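Local structure of coclaurine N-methyltransferase (Coptis japonica, 6GKV) at residues Ser57-Lys62 / Asn205-Leu210; Cys95-Asp100 / Ser285-Glu290; Arg34-Gly39 / Ile228-Phe233. The protein catalyses transfer of a methyl group from S-adenosyl-L-methionine to the nitrogen of coclaurine and related tetrahydroisoquinolines in plant alkaloid biosynthesis. All coordinates share one frame; numbering follows the deposited sequence.

Contact 1 (Ser57-Lys62 / Asn205-Leu210); sequences SLRQMK and NYELLL
N205 turns its CG anti to the backbone N (chi1 -172°), which carries the carboxamide in among the carbonyls of the type I turn L58-M61; E207, with its CG also anti to N (chi1 174°), starts its chain toward R59. The amide of N205 then does two jobs at once. Its ND2 donates to M61 O at 3.0 Å along an almost straight bond (177°), the oxygen lying in the amide plane although the donor stands above the carbonyl plane of M61. Its OD1 receives L208 N at 2.9 Å, the capping bond of an N-cap residue at the start of helix 206-215. The main chain adds a second bond across the contact, N205 N to K62 O at 3.0 Å, while CB of N205 rests against L58 O at 3.3 Å.

At one flank R59 and E207 cross at about a right angle. R59 NH1 meets OE1 of E207 at 2.7 Å in a salt bridge that comes from above the carboxylate plane, and the same NH1 is also bridged to D269; OE2 of E207 goes to R211. On another side, CD1 of L58 approaches CE2 of Y206 at 3.9 Å, the two side chains lying side by side, and the Y206 hydroxyl is hydrogen-bonded to F200 O.

One carboxamide thus caps a helix with its oxygen and ties down a turn with its nitrogen, fixing its own rotation from both ends. Two carboxylates, E207 and D269, probably balance the R59 charge at this partly exposed flank.

Contact 2 (Cys95-Asp100 / Ser285-Glu290); sequences CYFKED and SRTNEE
R286 faces F97 from the first helical turn of 285-290, covering one face of the ring with its CB while its guanidinium lies beyond the rim. The CB sits 3.9 Å from the F97 ring centroid and 16° off the normal, a CH-pi contact over the face. Farther out the chain bends at chi3, which turns NE; the guanidinium lies beside the ring, the two planes 36° apart, with CD2 of F97 over the centre of its face and 3.5 Å from CZ. NH1 of R286 points on to the backbone of the loop, where E99 O lies at the edge of the guanidinium, near its plane, at 3.5 Å.

T287, next in sequence, holds the other end of the loop. Its OG1 lies beside the backbone N, anti to the carbonyl carbon, and accepts C95 N at 3.0 Å with an N-H...O angle of 149°. The same oxygen is hydrogen-bonded to H283 O, one turn back in the helix, and also lies 3.2 Å from CE1 of F97, at the ring edge and in its plane. One turn after R286, the CG of E290 approaches the F97 ring obliquely near CZ, 4.0 Å away, while the E290 carboxylate makes a salt bridge to K293 and a long one to R286.

H283 also takes F97 N as a donor through ND1 and stacks on the Y96 ring. In this methyltransferase of the CFA/CMAS family, segment 95-100 follows G92 and S93 of the S-adenosyl-L-homocysteine site in the same loop, and N288 of helix 281-297 touches bound N-methylheliamine. The contact therefore joins the cofactor-side loop to a helix of the substrate pocket.

Contact 3 (Arg34-Gly39 / Ile228-Phe233); sequences RRLQWG and ICHKTF
F233 lies flat against the end of helix 21-39, its ring covered on both faces, by G39 CA and by H230. Over one face and above its centre stands G39 CA, 3.4 Å from the centroid and 12° off the normal, a CH-pi contact made by backbone rather than by a side chain. G39 presents its bare CA to the ring, and the approach is closest on the CD2-CE2 side, where CD2 of F233 lies 3.3 Å from G39 C.

The opposite face of F233 belongs to H230, whose ND1 lies 3.6 Å above the ring plane, displaced toward the rim. CG of F233 sits between the backbone N and the carbonyl carbon (chi1 53°), the position from which the ring starts toward G39. A weak bond from F233 N to H230 ND1 accompanies the overlap of the two rings.

The L36 side chain, one turn of helix before G39, crosses those of F233 and H230 at about a right angle. Its CD2 touches CZ of F233 at 3.8 Å, at the ring edge and near its plane, and the same methyl meets NE2 of H230 at 3.6 Å, an oblique approach. That NE2 is engaged in a hydrogen bond with E341.

Around these side chains Y40 meets F233 edge-to-face, and W342 does the same to H230. The contact thus packs the C-terminal end of helix 21-39 onto the turn leaving strand 221-230, beside strand 342-350, with Q47 of helix 44-58 touching F233.

How the contacts relate
The three contacts illustrate how chemistry follows position in one fold. Contact 3 is the most buried and works through ring faces, a glycine and a leucine methyl; contacts 1 and 2 are partly buried and add polar links, a helix cap with a salt bridge in the first, a threonine hydroxyl and an arginine packed on a ring in the second. Contacts 1 and 3 hold successive N-terminal helices, 44-58 and 21-39, and contact 1 is nested within the loop of chain that contact 3 closes. Contact 2 lies across the chain's centre from contact 1, with centres 33 Å apart, and is the one that includes a substrate-pocket residue.

Contact 1 (Ser57-Lys62 / Asn205-Leu210)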
loop_
_atom_site.group_PDB
_atom_site.type_symbol
_atom_site.label_atom_id
_atom_site.label_comp_id
_atom_site.label_asym_id
_atom_site.label_seq_id
_atom_site.Cartn_x
_atom_site.Cartn_y
_atom_site.Cartn_z
ATOM N N SER A 57 8.539 -13.612 4.109
ATOM C CA SER A 57 9.064 -14.494 5.143
ATOM C C SER A 57 7.926 -15.026 6.009
ATOM O O SER A 57 7.964 -16.175 6.450
ATOM C CB SER A 57 10.127 -13.779 5.999
ATOM O OG SER A 57 9.624 -12.605 6.610
ATOM N N LEU A 58 6.907 -14.199 6.242
ATOM C CA LEU A 58 5.750 -14.633 7.016
ATOM C C LEU A 58 5.015 -15.798 6.348
ATOM O O LEU A 58 4.520 -16.704 7.049
ATOM C CB LEU A 58 4.795 -13.461 7.248
ATOM C CG LEU A 58 5.393 -12.376 8.166
ATOM C CD1 LEU A 58 4.499 -11.165 8.226
ATOM C CD2 LEU A 58 5.641 -12.896 9.570
ATOM N N ARG A 59 4.966 -15.797 5.011
ATOM C CA ARG A 59 4.255 -16.841 4.260
ATOM C C ARG A 59 4.859 -18.246 4.426
ATOM O O ARG A 59 4.221 -19.251 4.097
ATOM C CB ARG A 59 4.189 -16.487 2.764
ATOM C CG ARG A 59 3.204 -15.369 2.420
ATOM C CD ARG A 59 3.215 -15.018 0.923
ATOM N NE ARG A 59 2.557 -13.746 0.626
ATOM C CZ ARG A 59 1.329 -13.616 0.125
ATOM N NH1 ARG A 59 0.584 -14.678 -0.136
ATOM N NH2 ARG A 59 0.839 -12.409 -0.115
ATOM N N GLN A 60 6.077 -18.323 4.941
ATOM C CA GLN A 60 6.669 -19.623 5.271
ATOM C C GLN A 60 6.489 -20.063 6.724
ATOM O O GLN A 60 6.777 -21.197 7.070
ATOM C CB GLN A 60 8.152 -19.615 4.935
ATOM C CG GLN A 60 8.394 -19.638 3.455
ATOM C CD GLN A 60 9.825 -19.354 3.106
ATOM O OE1 GLN A 60 10.537 -18.651 3.831
ATOM N NE2 GLN A 60 10.276 -19.942 2.014
ATOM N N MET A 61 6.021 -19.165 7.579
ATOM C CA MET A 61 5.851 -19.498 8.988
ATOM C C MET A 61 4.568 -20.304 9.181
ATOM O O MET A 61 3.944 -20.708 8.203
ATOM C CB MET A 61 5.836 -18.221 9.831
ATOM C CG MET A 61 7.181 -17.513 9.859
ATOM S SD MET A 61 7.219 -16.010 10.867
ATOM C CE MET A 61 8.863 -15.402 10.484
ATOM N N LYS A 62 4.184 -20.560 10.427
ATOM C CA LYS A 62 2.853 -21.088 10.707
ATOM C C LYS A 62 1.962 -19.913 11.056
ATOM O O LYS A 62 2.440 -18.793 11.130
ATOM C CB LYS A 62 2.880 -22.119 11.838
ATOM C CG LYS A 62 2.602 -23.546 11.368
ATOM C CD LYS A 62 1.272 -23.636 10.584
ATOM C CE LYS A 62 0.062 -23.291 11.458
ATOM N NZ LYS A 62 -1.213 -23.250 10.689
ATOM N N ASN A 205 1.837 -16.076 9.896
ATOM C CA ASN A 205 1.494 -16.379 8.513
ATOM C C ASN A 205 0.067 -15.947 8.148
ATOM O O ASN A 205 -0.889 -16.722 8.283
ATOM C CB ASN A 205 1.674 -17.867 8.219
ATOM C CG ASN A 205 1.525 -18.193 6.744
ATOM O OD1 ASN A 205 0.784 -17.529 6.018
ATOM N ND2 ASN A 205 2.233 -19.219 6.288
ATOM N N TYR A 206 -0.035 -14.725 7.621
ATOM C CA TYR A 206 -1.308 -14.077 7.322
ATOM C C TYR A 206 -2.012 -14.675 6.114
ATOM O O TYR A 206 -3.241 -14.672 6.024
ATOM C CB TYR A 206 -1.076 -12.594 7.083
ATOM C CG TYR A 206 -0.620 -11.806 8.289
ATOM C CD1 TYR A 206 -1.307 -11.874 9.488
ATOM C CD2 TYR A 206 0.493 -10.983 8.215
ATOM C CE1 TYR A 206 -0.894 -11.145 10.581
ATOM C CE2 TYR A 206 0.913 -10.248 9.302
ATOM C CZ TYR A 206 0.222 -10.333 10.485
ATOM O OH TYR A 206 0.637 -9.585 11.575
ATOM N N GLU A 207 -1.237 -15.183 5.172
ATOM C CA GLU A 207 -1.835 -15.865 4.025
ATOM C C GLU A 207 -2.639 -17.097 4.498
ATOM O O GLU A 207 -3.758 -17.324 4.027
ATOM C CB GLU A 207 -0.751 -16.265 3.005
ATOM C CG GLU A 207 -1.249 -17.118 1.838
ATOM C CD GLU A 207 -0.117 -17.768 1.047
ATOM O OE1 GLU A 207 0.958 -17.154 0.914
ATOM O OE2 GLU A 207 -0.293 -18.906 0.567
ATOM N N LEU A 208 -2.085 -17.874 5.436
ATOM C CA LEU A 208 -2.795 -19.065 5.947
ATOM C C LEU A 208 -3.980 -18.664 6.823
ATOM O O LEU A 208 -5.067 -19.195 6.672
ATOM C CB LEU A 208 -1.860 -19.993 6.727
ATOM C CG LEU A 208 -0.882 -20.824 5.887
ATOM C CD1 LEU A 208 -0.023 -21.716 6.772
ATOM C CD2 LEU A 208 -1.606 -21.665 4.847
ATOM N N LEU A 209 -3.777 -17.700 7.709
ATOM C CA LEU A 209 -4.863 -17.192 8.548
ATOM C C LEU A 209 -6.040 -16.610 7.737
ATOM O O LEU A 209 -7.204 -16.915 8.023
ATOM C CB LEU A 209 -4.324 -16.122 9.506
ATOM C CG LEU A 209 -5.356 -15.665 10.526
ATOM C CD1 LEU A 209 -5.855 -16.880 11.295
ATOM C CD2 LEU A 209 -4.766 -14.660 11.461
ATOM N N LEU A 210 -5.743 -15.765 6.744
ATOM C CA LEU A 210 -6.792 -15.179 5.908
ATOM C C LEU A 210 -7.446 -16.209 4.970
ATOM O O LEU A 210 -8.644 -16.098 4.659
ATOM C CB LEU A 210 -6.237 -13.991 5.103
ATOM C CG LEU A 210 -6.091 -12.726 5.973
ATOM C CD1 LEU A 210 -5.336 -11.623 5.263
ATOM C CD2 LEU A 210 -7.445 -12.200 6.477
#

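Contact 2 (Cys95-Asp100 / Ser285-Glu290)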
loop_
_atom_site.group_PDB
_atom_site.type_symbol
_atom_site.label_atom_id
_atom_site.label_comp_id
_atom_site.label_asym_id
_atom_site.label_seq_id
_atom_site.Cartn_x
_atom_site.Cartn_y
_atom_site.Cartn_z
ATOM N N CYS A 95 -9.616 3.193 21.419
ATOM C CA CYS A 95 -10.882 3.909 21.493
ATOM C C CYS A 95 -10.817 5.195 20.660
ATOM O O CYS A 95 -9.750 5.591 20.193
ATOM C CB CYS A 95 -11.241 4.228 22.927
ATOM S SG CYS A 95 -11.368 2.747 23.895
ATOM N N TYR A 96 -11.966 5.826 20.457
ATOM C CA TYR A 96 -12.042 6.946 19.540
ATOM C C TYR A 96 -12.430 8.235 20.250
ATOM O O TYR A 96 -13.550 8.380 20.742
ATOM C CB TYR A 96 -13.029 6.635 18.418
ATOM C CG TYR A 96 -12.871 7.540 17.234
ATOM C CD1 TYR A 96 -13.636 8.695 17.112
ATOM C CD2 TYR A 96 -11.948 7.255 16.243
ATOM C CE1 TYR A 96 -13.492 9.535 16.037
ATOM C CE2 TYR A 96 -11.798 8.090 15.153
ATOM C CZ TYR A 96 -12.568 9.228 15.052
ATOM O OH TYR A 96 -12.415 10.055 13.961
ATOM N N PHE A 97 -11.485 9.165 20.301
ATOM C CA PHE A 97 -11.705 10.458 20.925
ATOM C C PHE A 97 -11.853 11.531 19.833
ATOM O O PHE A 97 -10.858 11.935 19.220
ATOM C CB PHE A 97 -10.545 10.802 21.879
ATOM C CG PHE A 97 -10.334 9.797 22.995
ATOM C CD1 PHE A 97 -9.672 8.597 22.757
ATOM C CD2 PHE A 97 -10.764 10.069 24.283
ATOM C CE1 PHE A 97 -9.464 7.679 23.765
ATOM C CE2 PHE A 97 -10.558 9.153 25.309
ATOM C CZ PHE A 97 -9.909 7.951 25.049
ATOM N N LYS A 98 -13.090 11.971 19.581
ATOM C CA LYS A 98 -13.333 13.037 18.608
ATOM C C LYS A 98 -13.021 14.414 19.200
ATOM O O LYS A 98 -12.393 15.244 18.543
ATOM C CB LYS A 98 -14.776 12.991 18.073
ATOM C CG LYS A 98 -14.825 12.569 16.598
ATOM C CD LYS A 98 -16.210 12.611 15.932
ATOM C CE LYS A 98 -16.164 11.905 14.564
ATOM N NZ LYS A 98 -17.161 10.803 14.419
ATOM N N GLU A 99 -13.428 14.655 20.441
ATOM C CA GLU A 99 -13.172 15.951 21.075
ATOM C C GLU A 99 -12.354 15.867 22.359
ATOM O O GLU A 99 -12.406 14.879 23.084
ATOM C CB GLU A 99 -14.490 16.651 21.373
ATOM C CG GLU A 99 -15.283 17.010 20.153
ATOM C CD GLU A 99 -16.687 17.406 20.508
ATOM O OE1 GLU A 99 -17.630 16.776 19.986
ATOM O OE2 GLU A 99 -16.843 18.331 21.330
ATOM N N ASP A 100 -11.638 16.946 22.651
ATOM C CA ASP A 100 -10.778 17.037 23.831
ATOM C C ASP A 100 -11.436 16.638 25.159
ATOM O O ASP A 100 -10.746 16.150 26.058
ATOM C CB ASP A 100 -10.221 18.456 23.946
ATOM C CG ASP A 100 -9.275 18.797 22.813
ATOM O OD1 ASP A 100 -9.750 19.080 21.688
ATOM O OD2 ASP A 100 -8.052 18.770 23.043
ATOM N N SER A 285 -3.226 6.728 21.788
ATOM C CA SER A 285 -2.411 7.381 22.790
ATOM C C SER A 285 -3.305 7.805 23.935
ATOM O O SER A 285 -2.991 7.559 25.097
ATOM C CB SER A 285 -1.664 8.574 22.210
ATOM O OG SER A 285 -0.748 9.078 23.169
ATOM N N ARG A 286 -4.438 8.415 23.608
ATOM C CA ARG A 286 -5.305 8.955 24.645
ATOM C C ARG A 286 -5.969 7.830 25.417
ATOM O O ARG A 286 -6.191 7.937 26.628
ATOM C CB ARG A 286 -6.346 9.887 24.046
ATOM C CG ARG A 286 -5.804 11.292 23.730
ATOM C CD ARG A 286 -6.907 12.345 23.832
ATOM N NE ARG A 286 -7.625 12.248 25.102
ATOM C CZ ARG A 286 -8.819 12.786 25.334
ATOM N NH1 ARG A 286 -9.440 13.461 24.373
ATOM N NH2 ARG A 286 -9.400 12.635 26.523
ATOM N N THR A 287 -6.269 6.748 24.710
ATOM C CA THR A 287 -6.842 5.549 25.313
ATOM C C THR A 287 -5.958 5.005 26.446
ATOM O O THR A 287 -6.420 4.807 27.556
ATOM C CB THR A 287 -7.055 4.444 24.244
ATOM O OG1 THR A 287 -8.028 4.885 23.296
ATOM C CG2 THR A 287 -7.575 3.210 24.869
ATOM N N ASN A 288 -4.687 4.768 26.136
ATOM C CA ASN A 288 -3.727 4.270 27.090
ATOM C C ASN A 288 -3.537 5.238 28.244
ATOM O O ASN A 288 -3.208 4.824 29.376
ATOM C CB ASN A 288 -2.376 4.016 26.426
ATOM C CG ASN A 288 -2.328 2.696 25.659
ATOM O OD1 ASN A 288 -2.137 1.639 26.258
ATOM N ND2 ASN A 288 -2.436 2.761 24.332
ATOM N N GLU A 289 -3.718 6.523 27.948
ATOM C CA GLU A 289 -3.577 7.592 28.946
ATOM C C GLU A 289 -4.744 7.580 29.924
ATOM O O GLU A 289 -4.594 7.909 31.092
ATOM C CB GLU A 289 -3.486 8.967 28.253
ATOM C CG GLU A 289 -3.423 10.170 29.182
ATOM C CD GLU A 289 -3.381 11.518 28.429
ATOM O OE1 GLU A 289 -3.756 11.555 27.236
ATOM O OE2 GLU A 289 -2.985 12.542 29.044
ATOM N N GLU A 290 -5.921 7.213 29.437
ATOM C CA GLU A 290 -7.091 7.218 30.300
ATOM C C GLU A 290 -7.048 5.996 31.210
ATOM O O GLU A 290 -7.509 6.043 32.350
ATOM C CB GLU A 290 -8.383 7.269 29.467
ATOM C CG GLU A 290 -8.595 8.614 28.734
ATOM C CD GLU A 290 -8.854 9.787 29.682
ATOM O OE1 GLU A 290 -9.696 9.643 30.593
ATOM O OE2 GLU A 290 -8.223 10.862 29.510
#

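Contact 3 (Arg34-Gly39 / Ile228-Phe233)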
loop_
_atom_site.group_PDB
_atom_site.type_symbol
_atom_site.label_atom_id
_atom_site.label_comp_id
_atom_site.label_asym_id
_atom_site.label_seq_id
_atom_site.Cartn_x
_atom_site.Cartn_y
_atom_site.Cartn_z
ATOM N N ARG A 34 14.836 6.030 17.797
ATOM C CA ARG A 34 15.775 5.093 17.200
ATOM C C ARG A 34 15.103 4.031 16.322
ATOM O O ARG A 34 15.744 3.499 15.413
ATOM C CB ARG A 34 16.589 4.396 18.281
ATOM C CG ARG A 34 17.614 5.268 19.015
ATOM C CD ARG A 34 18.320 4.444 20.112
ATOM N NE ARG A 34 19.135 3.378 19.535
ATOM C CZ ARG A 34 19.042 2.086 19.842
ATOM N NH1 ARG A 34 18.168 1.655 20.747
ATOM N NH2 ARG A 34 19.840 1.220 19.233
ATOM N N ARG A 35 13.841 3.696 16.604
ATOM C CA ARG A 35 13.125 2.714 15.786
ATOM C C ARG A 35 12.733 3.369 14.458
ATOM O O ARG A 35 12.882 2.769 13.389
ATOM C CB ARG A 35 11.884 2.168 16.504
ATOM C CG ARG A 35 11.143 1.080 15.693
ATOM C CD ARG A 35 11.343 -0.257 16.353
ATOM N NE ARG A 35 11.996 -1.214 15.483
ATOM C CZ ARG A 35 12.523 -2.354 15.906
ATOM N NH1 ARG A 35 13.106 -3.176 15.041
ATOM N NH2 ARG A 35 12.466 -2.662 17.193
ATOM N N LEU A 36 12.257 4.610 14.525
ATOM C CA LEU A 36 12.002 5.384 13.315
ATOM C C LEU A 36 13.241 5.431 12.418
ATOM O O LEU A 36 13.155 5.324 11.192
ATOM C CB LEU A 36 11.561 6.800 13.667
ATOM C CG LEU A 36 10.175 6.902 14.305
ATOM C CD1 LEU A 36 9.742 8.356 14.318
ATOM C CD2 LEU A 36 9.164 6.042 13.571
ATOM N N GLN A 37 14.397 5.571 13.042
ATOM C CA GLN A 37 15.641 5.738 12.305
ATOM C C GLN A 37 16.017 4.431 11.628
ATOM O O GLN A 37 16.541 4.411 10.520
ATOM C CB GLN A 37 16.752 6.204 13.251
ATOM C CG GLN A 37 18.123 6.342 12.629
ATOM C CD GLN A 37 18.251 7.580 11.777
ATOM O OE1 GLN A 37 17.857 8.676 12.189
ATOM N NE2 GLN A 37 18.808 7.418 10.579
ATOM N N TRP A 38 15.732 3.335 12.318
ATOM C CA TRP A 38 16.007 1.996 11.831
ATOM C C TRP A 38 14.950 1.596 10.805
ATOM O O TRP A 38 15.231 0.867 9.854
ATOM C CB TRP A 38 16.038 1.029 13.022
ATOM C CG TRP A 38 15.940 -0.424 12.696
ATOM C CD1 TRP A 38 16.970 -1.317 12.631
ATOM C CD2 TRP A 38 14.740 -1.169 12.421
ATOM N NE1 TRP A 38 16.490 -2.568 12.317
ATOM C CE2 TRP A 38 15.125 -2.505 12.187
ATOM C CE3 TRP A 38 13.377 -0.826 12.319
ATOM C CZ2 TRP A 38 14.198 -3.506 11.864
ATOM C CZ3 TRP A 38 12.462 -1.818 12.000
ATOM C CH2 TRP A 38 12.873 -3.137 11.768
ATOM N N GLY A 39 13.738 2.104 11.002
ATOM C CA GLY A 39 12.627 1.843 10.106
ATOM C C GLY A 39 12.603 2.563 8.765
ATOM O O GLY A 39 12.407 1.922 7.732
ATOM N N ILE A 228 -3.187 -2.121 14.742
ATOM C CA ILE A 228 -2.347 -0.967 14.924
ATOM C C ILE A 228 -1.238 -1.109 13.881
ATOM O O ILE A 228 -1.018 -2.207 13.372
ATOM C CB ILE A 228 -1.815 -0.878 16.370
ATOM C CG1 ILE A 228 -1.182 -2.203 16.792
ATOM C CG2 ILE A 228 -2.968 -0.564 17.303
ATOM C CD1 ILE A 228 0.259 -2.350 16.410
ATOM N N CYS A 229 -0.555 -0.016 13.545
ATOM C CA CYS A 229 0.483 -0.076 12.517
ATOM C C CYS A 229 1.479 1.055 12.664
ATOM O O CYS A 229 1.278 1.962 13.488
ATOM C CB CYS A 229 -0.147 -0.010 11.135
ATOM S SG CYS A 229 -0.907 1.590 10.852
ATOM N N HIS A 230 2.567 0.991 11.896
ATOM C CA HIS A 230 3.275 2.211 11.560
ATOM C C HIS A 230 2.909 2.583 10.125
ATOM O O HIS A 230 2.736 1.710 9.274
ATOM C CB HIS A 230 4.787 2.082 11.700
ATOM C CG HIS A 230 5.502 3.355 11.351
ATOM N ND1 HIS A 230 5.959 3.626 10.082
ATOM C CD2 HIS A 230 5.765 4.461 12.098
ATOM C CE1 HIS A 230 6.515 4.831 10.070
ATOM N NE2 HIS A 230 6.409 5.354 11.278
ATOM N N LYS A 231 2.797 3.869 9.844
ATOM C CA LYS A 231 2.235 4.285 8.555
ATOM C C LYS A 231 3.044 3.784 7.355
ATOM O O LYS A 231 2.494 3.558 6.288
ATOM C CB LYS A 231 2.105 5.803 8.495
ATOM C CG LYS A 231 3.413 6.586 8.332
ATOM C CD LYS A 231 3.072 8.061 8.058
ATOM C CE LYS A 231 4.241 8.995 8.309
ATOM N NZ LYS A 231 3.771 10.401 8.482
ATOM N N THR A 232 4.333 3.529 7.541
ATOM C CA THR A 232 5.189 3.186 6.401
ATOM C C THR A 232 5.877 1.822 6.457
ATOM O O THR A 232 5.785 1.042 5.502
ATOM C CB THR A 232 6.253 4.238 6.258
ATOM O OG1 THR A 232 5.598 5.501 6.159
ATOM C CG2 THR A 232 7.121 3.982 5.038
ATOM N N PHE A 233 6.585 1.535 7.551
ATOM C CA PHE A 233 7.331 0.286 7.602
ATOM C C PHE A 233 6.656 -0.761 8.480
ATOM O O PHE A 233 5.661 -0.492 9.152
ATOM C CB PHE A 233 8.800 0.517 8.034
ATOM C CG PHE A 233 8.991 1.294 9.328
ATOM C CD1 PHE A 233 8.911 0.662 10.561
ATOM C CD2 PHE A 233 9.354 2.641 9.302
ATOM C CE1 PHE A 233 9.123 1.365 11.743
ATOM C CE2 PHE A 233 9.574 3.348 10.490
ATOM C CZ PHE A 233 9.450 2.706 11.705
#